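Putative phosphosugar isomerase (Silicibacter pomeroyi DSS-3, PDB 3FJ1) is of unknown function but, as a SIS-domain protein, probably binds a phosphosugar or related carbohydrate derivative and may act as an isomerase or aminotransferase. Local coordinates at residues P43-T48 with D91-L96; G118-A123 with S136-D141; V83-L88 with A114-A119; V37-D42 with A168-D173; A47-G52 with P105-M110. All blocks are in the same frame, centred on the assembly; numbering follows the deposited sequence. Where two conformers were deposited one is given.

Interaction 1: residues P43-T48 with D91-L96; sequences PSFVAT and DRALCL
F45 takes the crowded first torsion, CG lying between its backbone N and carbonyl carbon (chi1 73°), and in the conformer described this lays the ring across the methyl of A93. A93 CB sits over one ring face, offset toward the rim, and is 3.4 Å from F45 CZ. On the other face of the sheet V46 has CG1 anti to the backbone N (chi1 -177°) and L94 has CG likewise anti (chi1 163°), so that V46 CG1 and L94 CD2 meet at 4.2 Å. The backbones form a parallel ladder. L94 N donates to F45 O at 2.9 Å, A47 N reaches L94 O at 2.8 Å nearly along the C=O axis, and L96 N closes on A47 O in the same manner at 2.8 Å. Ahead of the ladder S44 N bonds R92 O (2.8 Å), the oxygen that P43 CB also touches at 3.1 Å. This is the pairing of two inner strands in the parallel sheet of a SIS domain. Strand 73-75 flanks 45-49 and strand 120-125 flanks 93-99, helix 53-69 lies on T48 and L96, and P72 of the second subunit packs on F45.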
# COMPACT_ATOMS: atom_id res chain seq x y z
N PRO A 43 -4.70 23.02 9.54
CA PRO A 43 -5.22 22.23 8.40
C PRO A 43 -6.14 21.09 8.86
O PRO A 43 -6.04 20.62 9.99
CB PRO A 43 -3.94 21.67 7.74
CG PRO A 43 -2.91 21.69 8.84
CD PRO A 43 -3.24 22.88 9.70
N SER A 44 -7.04 20.67 7.98
CA SER A 44 -8.04 19.66 8.29
C SER A 44 -7.74 18.31 7.68
O SER A 44 -8.49 17.38 7.87
CB SER A 44 -9.41 20.12 7.83
OG SER A 44 -9.39 20.50 6.47
N PHE A 45 -6.63 18.20 6.98
CA PHE A 45 -6.21 16.89 6.50
C PHE A 45 -4.77 16.94 6.04
O PHE A 45 -4.14 18.00 5.96
CB PHE A 45 -7.14 16.24 5.45
CG PHE A 45 -7.08 16.87 4.10
CD1 PHE A 45 -7.80 18.01 3.82
CD2 PHE A 45 -6.31 16.31 3.10
CE1 PHE A 45 -7.76 18.60 2.54
CE2 PHE A 45 -6.26 16.87 1.83
CZ PHE A 45 -6.99 18.02 1.55
N VAL A 46 -4.23 15.73 5.87
CA VAL A 46 -2.82 15.55 5.55
C VAL A 46 -2.67 14.71 4.28
O VAL A 46 -3.40 13.73 4.10
CB VAL A 46 -2.08 14.84 6.69
CG1 VAL A 46 -0.59 14.71 6.35
CG2 VAL A 46 -2.28 15.58 8.03
N ALA A 47 -1.71 15.07 3.43
CA ALA A 47 -1.36 14.27 2.26
C ALA A 47 0.11 13.90 2.40
O ALA A 47 0.88 14.70 2.90
CB ALA A 47 -1.58 15.02 0.96
N THR A 48 0.48 12.67 2.06
CA THR A 48 1.88 12.27 2.11
C THR A 48 2.38 11.99 0.69
O THR A 48 1.61 11.57 -0.19
CB THR A 48 2.17 11.06 3.02
OG1 THR A 48 1.45 9.92 2.53
CG2 THR A 48 1.80 11.36 4.53
N ASP A 91 -6.38 22.94 -0.52
CA ASP A 91 -6.46 24.06 0.40
C ASP A 91 -6.73 23.41 1.77
O ASP A 91 -7.41 22.40 1.86
CB ASP A 91 -7.63 25.00 0.02
CG ASP A 91 -7.44 25.69 -1.35
OD1 ASP A 91 -6.32 26.08 -1.75
OD2 ASP A 91 -8.47 25.88 -2.03
N ARG A 92 -6.23 23.97 2.85
CA ARG A 92 -6.48 23.36 4.18
C ARG A 92 -5.74 22.05 4.43
O ARG A 92 -6.00 21.37 5.43
CB ARG A 92 -7.98 23.09 4.43
CG ARG A 92 -8.94 24.25 4.20
CD ARG A 92 -8.75 25.37 5.20
NE ARG A 92 -9.67 26.48 4.94
CZ ARG A 92 -9.60 27.69 5.51
NH1 ARG A 92 -8.64 27.97 6.39
NH2 ARG A 92 -10.48 28.62 5.18
N ALA A 93 -4.82 21.66 3.54
CA ALA A 93 -4.07 20.43 3.73
C ALA A 93 -2.62 20.71 4.11
O ALA A 93 -2.04 21.72 3.67
CB ALA A 93 -4.08 19.61 2.43
N LEU A 94 -2.07 19.83 4.94
CA LEU A 94 -0.61 19.72 5.15
C LEU A 94 -0.17 18.68 4.12
O LEU A 94 -0.77 17.59 4.05
CB LEU A 94 -0.29 19.14 6.52
CG LEU A 94 1.13 18.59 6.80
CD1 LEU A 94 2.22 19.67 6.61
CD2 LEU A 94 1.30 18.01 8.21
N CYS A 95 0.84 18.98 3.33
CA CYS A 95 1.45 17.96 2.49
C CYS A 95 2.83 17.61 3.07
O CYS A 95 3.72 18.46 3.13
CB CYS A 95 1.58 18.40 1.04
SG CYS A 95 2.39 17.14 0.01
N LEU A 96 3.00 16.36 3.49
CA LEU A 96 4.23 15.92 4.10
C LEU A 96 5.01 15.06 3.09
O LEU A 96 4.53 14.00 2.71
CB LEU A 96 3.89 15.14 5.35
CG LEU A 96 5.04 14.80 6.24
CD1 LEU A 96 5.73 16.05 6.82
CD2 LEU A 96 4.51 13.89 7.36

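Interaction 2: residues G118-A123 with S136-D141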
# COMPACT_ATOMS: atom_id res chain seq x y z
N GLY A 118 -2.69 24.40 -3.14
CA GLY A 118 -3.11 24.93 -1.84
C GLY A 118 -2.53 24.40 -0.56
O GLY A 118 -2.81 24.97 0.50
N ALA A 119 -1.75 23.33 -0.64
CA ALA A 119 -1.24 22.67 0.57
C ALA A 119 -0.06 23.43 1.15
O ALA A 119 0.64 24.17 0.42
CB ALA A 119 -0.81 21.23 0.27
N LEU A 120 0.14 23.27 2.46
CA LEU A 120 1.33 23.74 3.17
C LEU A 120 2.29 22.56 3.06
O LEU A 120 2.08 21.52 3.69
CB LEU A 120 1.03 24.06 4.65
CG LEU A 120 2.25 24.46 5.51
CD1 LEU A 120 2.82 25.77 5.01
CD2 LEU A 120 1.87 24.58 6.98
N CYS A 121 3.32 22.71 2.25
CA CYS A 121 4.27 21.60 2.03
C CYS A 121 5.46 21.63 2.98
O CYS A 121 6.16 22.65 3.07
CB CYS A 121 4.74 21.58 0.57
SG CYS A 121 3.34 21.48 -0.56
N VAL A 122 5.66 20.52 3.69
CA VAL A 122 6.75 20.33 4.63
C VAL A 122 7.55 19.11 4.18
O VAL A 122 6.96 18.04 3.96
CB VAL A 122 6.22 20.08 6.07
CG1 VAL A 122 7.35 19.83 7.06
CG2 VAL A 122 5.34 21.26 6.54
N ALA A 123 8.86 19.26 4.02
CA ALA A 123 9.72 18.16 3.60
C ALA A 123 10.54 17.65 4.78
O ALA A 123 11.11 18.46 5.52
CB ALA A 123 10.66 18.59 2.47
N SER A 136 9.29 23.14 -1.17
CA SER A 136 8.53 23.08 0.07
C SER A 136 8.50 24.41 0.82
O SER A 136 9.41 25.20 0.68
CB SER A 136 9.06 21.98 0.96
OG SER A 136 9.13 20.75 0.22
N ALA A 137 7.43 24.65 1.58
CA ALA A 137 7.31 25.83 2.41
C ALA A 137 8.26 25.74 3.60
O ALA A 137 8.80 26.75 4.04
CB ALA A 137 5.84 26.04 2.89
N HIS A 138 8.46 24.53 4.11
CA HIS A 138 9.36 24.28 5.21
C HIS A 138 10.12 22.98 4.99
O HIS A 138 9.58 22.03 4.43
CB HIS A 138 8.56 24.15 6.51
CG HIS A 138 7.76 25.36 6.84
ND1 HIS A 138 8.31 26.46 7.45
CD2 HIS A 138 6.46 25.66 6.62
CE1 HIS A 138 7.39 27.40 7.58
NE2 HIS A 138 6.26 26.94 7.08
N THR A 139 11.37 22.95 5.46
CA THR A 139 12.16 21.73 5.41
C THR A 139 12.64 21.39 6.80
O THR A 139 13.20 22.24 7.51
CB THR A 139 13.33 21.86 4.47
OG1 THR A 139 12.81 22.04 3.15
CG2 THR A 139 14.24 20.57 4.53
N ILE A 140 12.42 20.15 7.20
CA ILE A 140 12.97 19.65 8.44
C ILE A 140 14.12 18.69 8.08
O ILE A 140 13.92 17.61 7.49
CB ILE A 140 11.91 18.94 9.29
CG1 ILE A 140 10.87 19.95 9.77
CG2 ILE A 140 12.57 18.23 10.46
CD1 ILE A 140 9.62 19.37 10.33
N ASP A 141 15.34 19.11 8.43
CA ASP A 141 16.53 18.28 8.25
C ASP A 141 16.47 17.14 9.30
O ASP A 141 16.42 17.39 10.52
CB ASP A 141 17.76 19.16 8.47
CG ASP A 141 19.07 18.46 8.17
OD1 ASP A 141 19.20 17.22 8.19
OD2 ASP A 141 20.05 19.23 7.96
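A123 has more of its surface buried here than any other residue of the pair, and it is held through both backbone and side chain. A123 N donates to H138 O at 2.9 Å, and A123 O accepts from I140 N at 2.7 Å, with the donor almost exactly on the C=O axis (177°). The A123 methyl, CB, rests against S136 OG at 3.5 Å; that hydroxyl is itself tied to L132 O of helix 131-134, which fixes the surface the methyl meets.

H138 comes next. H138 N bonds C121 O at 3.1 Å, so that its two backbone polar groups reach C121 and A123 and straddle V122. With CG anti to the carbonyl carbon (chi1 -59°), the imidazole stands on the same face of the sheet as V122 and turns its edge to L120: L120 CD1 lies near the ring plane, 4.0 Å from H138 CD2. Strand 120-125, helix 131-134 and strand 138-141 make a beta-alpha-beta unit here, the second strand being the outermost of the parallel sheet within this chain.

C121 contributes mainly through its carbonyl. Besides H138 N, C121 O receives a weak bond from A137 N at 2.8 Å, bent to 128°, and A137 CB leans on the same oxygen at 3.4 Å. A137 CB also touches L120 CD1 at 3.7 Å. The C121 side chain faces helix 105-116, where it meets T111 and A114, whereas V34 of helix 8-41 packs against both V122 and H138.

Interaction 3: residues V83-L88 with A114-A119; sequences VYDARL and AGRDGA
The carboxylate of D117, just past the end of helix 105-116, is gripped at both oxygens. D117 OD2 accepts from R116 NH2 through its syn lone pair and from L88 N, at 3.0 Å, from above the carboxylate plane. D117 OD1 accepts from R116 NE at 2.9 Å and from a water at 2.6 Å. R116 holds D117 side-on, and spends its remaining nitrogen, NH1, on D85 OD1 at 2.8 Å, in the guanidinium plane and on the syn side of the carboxylate. D85 OD1 has a second donor in N113 ND2. R87, bent at chi2, lays its guanidinium flat on that of R116, the planes at 1° and the centres 3.7 Å apart. This stacking of like charges is probably eased by the two aspartates; the same water accepts from R87 NH1 at 3.0 Å. An alanine in place of R116 would remove three donors and the plate beneath R87, and would probably leave D85 and D117 less firmly tied. Y84 OH bonds D264 and T215 of the second subunit. The arrangement is a salt-bridge network beside a Schellman motif, G118 ending the helix with A119 N bonded to A114 O and G118 N to G115 O.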
# COMPACT_ATOMS: atom_id res chain seq x y z
N VAL A 83 2.71 12.41 -14.17
CA VAL A 83 2.16 11.89 -15.41
C VAL A 83 0.91 12.67 -15.84
O VAL A 83 0.84 13.15 -16.97
CB VAL A 83 1.88 10.35 -15.29
CG1 VAL A 83 1.16 9.83 -16.53
CG2 VAL A 83 3.19 9.60 -15.06
N TYR A 84 -0.05 12.82 -14.94
CA TYR A 84 -1.34 13.43 -15.31
C TYR A 84 -1.44 14.94 -15.08
O TYR A 84 -2.33 15.58 -15.64
CB TYR A 84 -2.47 12.77 -14.52
CG TYR A 84 -2.55 11.27 -14.72
CD1 TYR A 84 -3.15 10.72 -15.85
CD2 TYR A 84 -1.99 10.42 -13.79
CE1 TYR A 84 -3.20 9.34 -16.02
CE2 TYR A 84 -2.05 9.04 -13.94
CZ TYR A 84 -2.65 8.51 -15.06
OH TYR A 84 -2.70 7.16 -15.18
N ASP A 85 -0.54 15.48 -14.26
CA ASP A 85 -0.58 16.88 -13.83
C ASP A 85 -2.01 17.30 -13.48
O ASP A 85 -2.51 18.31 -13.96
CB ASP A 85 -0.00 17.80 -14.91
CG ASP A 85 0.26 19.21 -14.41
OD1 ASP A 85 0.42 19.42 -13.19
OD2 ASP A 85 0.32 20.10 -15.29
N ALA A 86 -2.68 16.50 -12.64
CA ALA A 86 -4.02 16.79 -12.21
C ALA A 86 -4.01 17.95 -11.22
O ALA A 86 -3.03 18.18 -10.46
CB ALA A 86 -4.68 15.52 -11.59
N ARG A 87 -5.11 18.69 -11.24
CA ARG A 87 -5.34 19.77 -10.30
C ARG A 87 -6.14 19.19 -9.14
O ARG A 87 -7.28 18.75 -9.34
CB ARG A 87 -6.14 20.89 -10.97
CG ARG A 87 -5.33 21.60 -12.01
CD ARG A 87 -4.46 22.67 -11.42
NE ARG A 87 -3.54 23.21 -12.42
CZ ARG A 87 -2.98 24.42 -12.35
NH1 ARG A 87 -3.27 25.25 -11.35
NH2 ARG A 87 -2.16 24.82 -13.31
N LEU A 88 -5.53 19.15 -7.96
CA LEU A 88 -6.17 18.65 -6.75
C LEU A 88 -6.66 19.80 -5.87
O LEU A 88 -6.20 20.94 -5.99
CB LEU A 88 -5.20 17.75 -5.96
CG LEU A 88 -4.71 16.48 -6.68
CD1 LEU A 88 -3.88 15.64 -5.76
CD2 LEU A 88 -5.89 15.67 -7.18
N ALA A 114 1.28 19.94 -5.14
CA ALA A 114 0.51 20.06 -3.89
C ALA A 114 0.47 21.52 -3.41
O ALA A 114 -0.60 22.01 -3.04
CB ALA A 114 1.10 19.16 -2.82
N GLY A 115 1.63 22.18 -3.40
CA GLY A 115 1.75 23.61 -3.04
C GLY A 115 0.96 24.50 -3.99
O GLY A 115 0.20 25.36 -3.56
N ARG A 116 1.12 24.27 -5.29
CA ARG A 116 0.36 24.99 -6.29
C ARG A 116 -1.14 24.87 -6.01
O ARG A 116 -1.90 25.83 -6.15
CB ARG A 116 0.67 24.39 -7.68
CG ARG A 116 -0.07 25.02 -8.90
CD ARG A 116 -0.07 24.10 -10.10
NE ARG A 116 -0.86 22.89 -9.91
CZ ARG A 116 -0.84 21.83 -10.73
NH1 ARG A 116 -0.08 21.84 -11.80
NH2 ARG A 116 -1.57 20.75 -10.46
N ASP A 117 -1.57 23.68 -5.60
CA ASP A 117 -2.97 23.38 -5.34
C ASP A 117 -3.48 23.64 -3.91
O ASP A 117 -4.60 23.19 -3.54
CB ASP A 117 -3.26 21.96 -5.79
CG ASP A 117 -3.07 21.78 -7.29
OD1 ASP A 117 -3.03 22.80 -8.02
OD2 ASP A 117 -2.94 20.61 -7.73
N GLY A 118 -2.69 24.40 -3.14
CA GLY A 118 -3.11 24.93 -1.84
C GLY A 118 -2.53 24.40 -0.56
O GLY A 118 -2.81 24.97 0.50
N ALA A 119 -1.75 23.33 -0.64
CA ALA A 119 -1.24 22.67 0.57
C ALA A 119 -0.06 23.43 1.15
O ALA A 119 0.64 24.17 0.42
CB ALA A 119 -0.81 21.23 0.27
O HOH W 1 -4.56 24.79 -8.72

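Interaction 4: residues V37-D42 with A168-D173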
# COMPACT_ATOMS: atom_id res chain seq x y z
N VAL A 37 3.40 27.06 13.00
CA VAL A 37 2.71 27.38 11.74
C VAL A 37 1.48 26.47 11.58
O VAL A 37 0.41 26.94 11.20
CB VAL A 37 3.67 27.24 10.54
CG1 VAL A 37 2.90 27.35 9.22
CG2 VAL A 37 4.81 28.32 10.62
N LEU A 38 1.62 25.18 11.86
CA LEU A 38 0.50 24.24 11.73
C LEU A 38 -0.62 24.53 12.73
O LEU A 38 -1.79 24.42 12.39
CB LEU A 38 0.98 22.78 11.86
CG LEU A 38 1.88 22.29 10.71
CD1 LEU A 38 2.52 20.93 11.05
CD2 LEU A 38 1.05 22.23 9.39
N ARG A 39 -0.28 24.92 13.96
CA ARG A 39 -1.33 25.20 14.94
C ARG A 39 -2.10 26.44 14.48
O ARG A 39 -3.31 26.54 14.65
CB ARG A 39 -0.76 25.39 16.35
CG ARG A 39 -0.41 24.09 17.05
CD ARG A 39 -0.15 24.32 18.53
NE ARG A 39 0.91 25.28 18.77
CZ ARG A 39 2.22 25.02 18.75
NH1 ARG A 39 2.70 23.82 18.52
NH2 ARG A 39 3.06 26.00 18.98
N LEU A 40 -1.38 27.38 13.87
CA LEU A 40 -1.99 28.60 13.37
C LEU A 40 -2.84 28.34 12.11
O LEU A 40 -4.00 28.73 12.08
CB LEU A 40 -0.89 29.63 13.08
CG LEU A 40 -1.30 30.96 12.48
CD1 LEU A 40 -2.40 31.65 13.32
CD2 LEU A 40 -0.04 31.81 12.38
N ARG A 41 -2.25 27.72 11.10
CA ARG A 41 -2.99 27.41 9.86
C ARG A 41 -4.12 26.41 10.12
O ARG A 41 -5.14 26.47 9.45
CB ARG A 41 -2.07 26.88 8.75
CG ARG A 41 -0.93 27.81 8.33
CD ARG A 41 -1.41 29.14 7.72
NE ARG A 41 -0.23 29.90 7.27
CZ ARG A 41 0.24 31.05 7.77
NH1 ARG A 41 -0.36 31.71 8.75
NH2 ARG A 41 1.36 31.55 7.24
N ASP A 42 -3.91 25.46 11.03
CA ASP A 42 -4.96 24.54 11.47
C ASP A 42 -5.55 23.73 10.30
O ASP A 42 -6.76 23.73 10.08
CB ASP A 42 -6.05 25.35 12.19
CG ASP A 42 -6.85 24.53 13.21
OD1 ASP A 42 -6.57 23.32 13.40
OD2 ASP A 42 -7.73 25.13 13.89
N ALA A 168 4.07 15.71 17.77
CA ALA A 168 4.02 15.85 19.20
C ALA A 168 3.97 17.35 19.58
O ALA A 168 3.23 17.72 20.48
CB ALA A 168 5.21 15.17 19.83
N ASP A 169 4.73 18.19 18.88
CA ASP A 169 4.71 19.64 19.16
C ASP A 169 3.35 20.21 18.71
O ASP A 169 2.76 21.07 19.37
CB ASP A 169 5.84 20.40 18.43
CG ASP A 169 7.21 20.33 19.15
OD1 ASP A 169 7.28 19.90 20.34
OD2 ASP A 169 8.23 20.72 18.50
N TRP A 170 2.86 19.74 17.56
CA TRP A 170 1.57 20.20 17.03
C TRP A 170 0.42 19.82 17.97
O TRP A 170 -0.44 20.67 18.27
CB TRP A 170 1.43 19.66 15.60
CG TRP A 170 0.20 20.02 14.86
CD1 TRP A 170 -0.74 20.94 15.17
CD2 TRP A 170 -0.16 19.49 13.59
NE1 TRP A 170 -1.72 20.96 14.20
CE2 TRP A 170 -1.37 20.08 13.21
CE3 TRP A 170 0.42 18.54 12.74
CZ2 TRP A 170 -2.01 19.77 12.01
CZ3 TRP A 170 -0.23 18.23 11.54
CH2 TRP A 170 -1.43 18.83 11.21
N ALA A 171 0.42 18.59 18.47
CA ALA A 171 -0.59 18.12 19.41
C ALA A 171 -0.32 18.61 20.84
O ALA A 171 -1.21 18.53 21.71
CB ALA A 171 -0.65 16.55 19.39
N GLU A 172 0.88 19.13 21.07
CA GLU A 172 1.32 19.55 22.40
C GLU A 172 1.19 18.38 23.38
O GLU A 172 0.59 18.50 24.45
CB GLU A 172 0.55 20.81 22.85
CG GLU A 172 0.82 22.00 21.91
CD GLU A 172 0.04 23.24 22.28
OE1 GLU A 172 -1.20 23.28 22.03
OE2 GLU A 172 0.69 24.17 22.78
N ASP A 173 1.75 17.25 22.98
CA ASP A 173 1.62 16.00 23.74
C ASP A 173 2.91 15.74 24.51
O ASP A 173 3.92 15.33 23.96
CB ASP A 173 1.30 14.86 22.79
CG ASP A 173 0.92 13.58 23.52
OD1 ASP A 173 1.63 13.10 24.43
OD2 ASP A 173 -0.13 13.06 23.17
O HOH W 2 -4.03 22.55 15.25
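The tight part of this contact is L38 on W170. W170 extends its indole with CG anti to the backbone N (chi1 -180°), carrying the ring toward helix 8-41. L38 CB sits almost squarely above the five-membered ring of W170, 3.8 Å from its centroid and 10° off the normal, in a CH-pi contact. L38 CD1 reaches on over the six-membered ring to W170 CE3 at 3.6 Å. P43, L71 and L69 also pack on the indole, which is buried.

Toward solvent the fit loosens. There E172, with positive phi, closes helix 153-171 as a Schellman motif. R39 runs past the indole in the opposite sense, its CG 3.7 Å from W170 CD1, and bends at chi3 so that R39 NH1 comes within 2.9 Å of D169 O. The E172 carboxylate lies nearly parallel to the R39 guanidinium, the planes 14° apart, with E172 OE2 above one face and 4.2 Å from R39 NE. No N-H points at that oxygen, so the attraction is one of charge alone. D42 is reached only through water, which accepts from W170 NE1 at 3.0 Å and donates to D42 OD1 at 3.2 Å. An alanine in place of W170 would take away the ring surface under L38 and the donor to this water, and would probably loosen the joint between the two helix ends. The chemistry is thus that of an apolar, directional CH-pi core, with charge and water contacts at its exposed side that probably contribute less specific attraction.

Interaction 5: residues A47-G52 with P105-M110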
# COMPACT_ATOMS: atom_id res chain seq x y z
N ALA A 47 -1.71 15.07 3.43
CA ALA A 47 -1.36 14.27 2.26
C ALA A 47 0.11 13.90 2.40
O ALA A 47 0.88 14.70 2.90
CB ALA A 47 -1.58 15.02 0.96
N THR A 48 0.48 12.67 2.06
CA THR A 48 1.88 12.27 2.11
C THR A 48 2.38 11.99 0.69
O THR A 48 1.61 11.57 -0.19
CB THR A 48 2.17 11.06 3.02
OG1 THR A 48 1.45 9.92 2.53
CG2 THR A 48 1.80 11.36 4.53
N VAL A 49 3.67 12.24 0.49
CA VAL A 49 4.35 12.06 -0.78
C VAL A 49 5.70 11.38 -0.49
O VAL A 49 6.57 11.94 0.19
CB VAL A 49 4.62 13.39 -1.54
CG1 VAL A 49 5.28 13.14 -2.91
CG2 VAL A 49 3.31 14.18 -1.69
N ALA A 50 5.88 10.18 -1.03
CA ALA A 50 7.08 9.41 -0.76
C ALA A 50 7.13 8.14 -1.64
O ALA A 50 6.12 7.71 -2.22
CB ALA A 50 7.12 8.99 0.75
N ARG A 51 8.31 7.52 -1.67
CA ARG A 51 8.51 6.23 -2.33
C ARG A 51 9.48 5.38 -1.52
O ARG A 51 10.18 5.90 -0.67
CB ARG A 51 9.06 6.42 -3.74
CG ARG A 51 10.30 7.26 -3.78
CD ARG A 51 10.68 7.60 -5.18
NE ARG A 51 11.33 6.50 -5.86
CZ ARG A 51 12.62 6.19 -5.71
NH1 ARG A 51 13.41 6.91 -4.92
NH2 ARG A 51 13.16 5.17 -6.39
N GLY A 52 9.50 4.08 -1.80
CA GLY A 52 10.41 3.18 -1.10
C GLY A 52 10.25 3.16 0.40
O GLY A 52 9.14 3.19 0.93
N PRO A 105 12.52 13.15 -9.11
CA PRO A 105 11.65 14.04 -9.86
C PRO A 105 10.16 13.86 -9.57
O PRO A 105 9.44 14.83 -9.53
CB PRO A 105 11.98 13.71 -11.33
CG PRO A 105 13.38 13.18 -11.28
CD PRO A 105 13.48 12.45 -9.99
N ASP A 106 9.71 12.62 -9.40
CA ASP A 106 8.31 12.36 -9.07
C ASP A 106 7.90 12.96 -7.72
O ASP A 106 6.85 13.58 -7.61
CB ASP A 106 8.01 10.87 -9.09
CG ASP A 106 7.92 10.30 -10.50
OD1 ASP A 106 8.07 11.06 -11.49
OD2 ASP A 106 7.71 9.08 -10.60
N ILE A 107 8.73 12.76 -6.70
CA ILE A 107 8.44 13.29 -5.36
C ILE A 107 8.45 14.83 -5.38
O ILE A 107 7.60 15.47 -4.77
CB ILE A 107 9.41 12.69 -4.31
CG1 ILE A 107 9.31 11.15 -4.30
CG2 ILE A 107 9.21 13.28 -2.93
CD1 ILE A 107 7.92 10.58 -4.09
N VAL A 108 9.39 15.41 -6.12
CA VAL A 108 9.50 16.85 -6.27
C VAL A 108 8.27 17.39 -7.00
O VAL A 108 7.68 18.40 -6.58
CB VAL A 108 10.83 17.23 -7.01
CG1 VAL A 108 10.87 18.71 -7.36
CG2 VAL A 108 12.04 16.88 -6.13
N ALA A 109 7.83 16.70 -8.07
CA ALA A 109 6.68 17.13 -8.86
C ALA A 109 5.38 17.11 -8.07
O ALA A 109 4.58 18.03 -8.17
CB ALA A 109 6.53 16.31 -10.13
N MSE A 110 5.16 16.05 -7.31
CA MSE A 110 3.96 15.90 -6.53
C MSE A 110 3.93 16.96 -5.42
O MSE A 110 2.89 17.60 -5.17
CB MSE A 110 3.86 14.48 -6.00
CG MSE A 110 2.58 14.14 -5.30
SE MSE A 110 0.96 14.06 -6.43
CE MSE A 110 0.51 15.86 -5.97
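R51 NE is held by a single salt bridge, to E242 OE1 of the second subunit. D106 OD2 has a similar partner in R213 of that subunit, so the charged groups of R51 and D106 are both taken up by it and leave apolar groups to meet each other. The methylenes of R51 still serve locally: with CG in the crowded position between backbone N and carbonyl carbon (chi1 53°), R51 CD lies 3.9 Å from I107 CG1. I107 carries the centre of the contact. Its CG1 is anti to the carbonyl carbon and its chain turns again at chi2 (-54°), which presses I107 CD1 against the backbone of A50, 3.5 Å from A50 C. V49 points at the helix with both methyls: V49 CG1 meets M110 CB at 3.7 Å and I107 CD1 at 3.9 Å, and V49 CG2 meets M110 CG at 3.7 Å. M110 is selenomethionine, bent at chi2 and chi3. The first turns of helix 105-116 thus lie against the end of strand 45-49 and the loop that follows. Such helix-on-sheet packing is that of the alpha/beta SIS fold, at the C-terminal ends of the parallel strands, where relatives bind phosphosugars and this protein probably does too.

In the fold
Interactions 1 and 2 are strand pairings in one parallel sheet and meet where strands 93-99 and 120-125 are neighbours, C95 N probably bonding L120 O, and V122 N C95 O. Interaction 5 shares A47 and T48 with interaction 1 and adds helix 105-116, whose far end supplies interaction 3. Interactions 1 and 5 are the buried ones, the first built on backbone bonds and the second on apolar side chains; the other three are partly exposed. Charge dominates interaction 3, while interaction 4 mixes an indole core with a water bridge. Interaction 4 lies beside interaction 1, W170 touching P43 and L94, whereas its centre is about 24 Å from that of interaction 3.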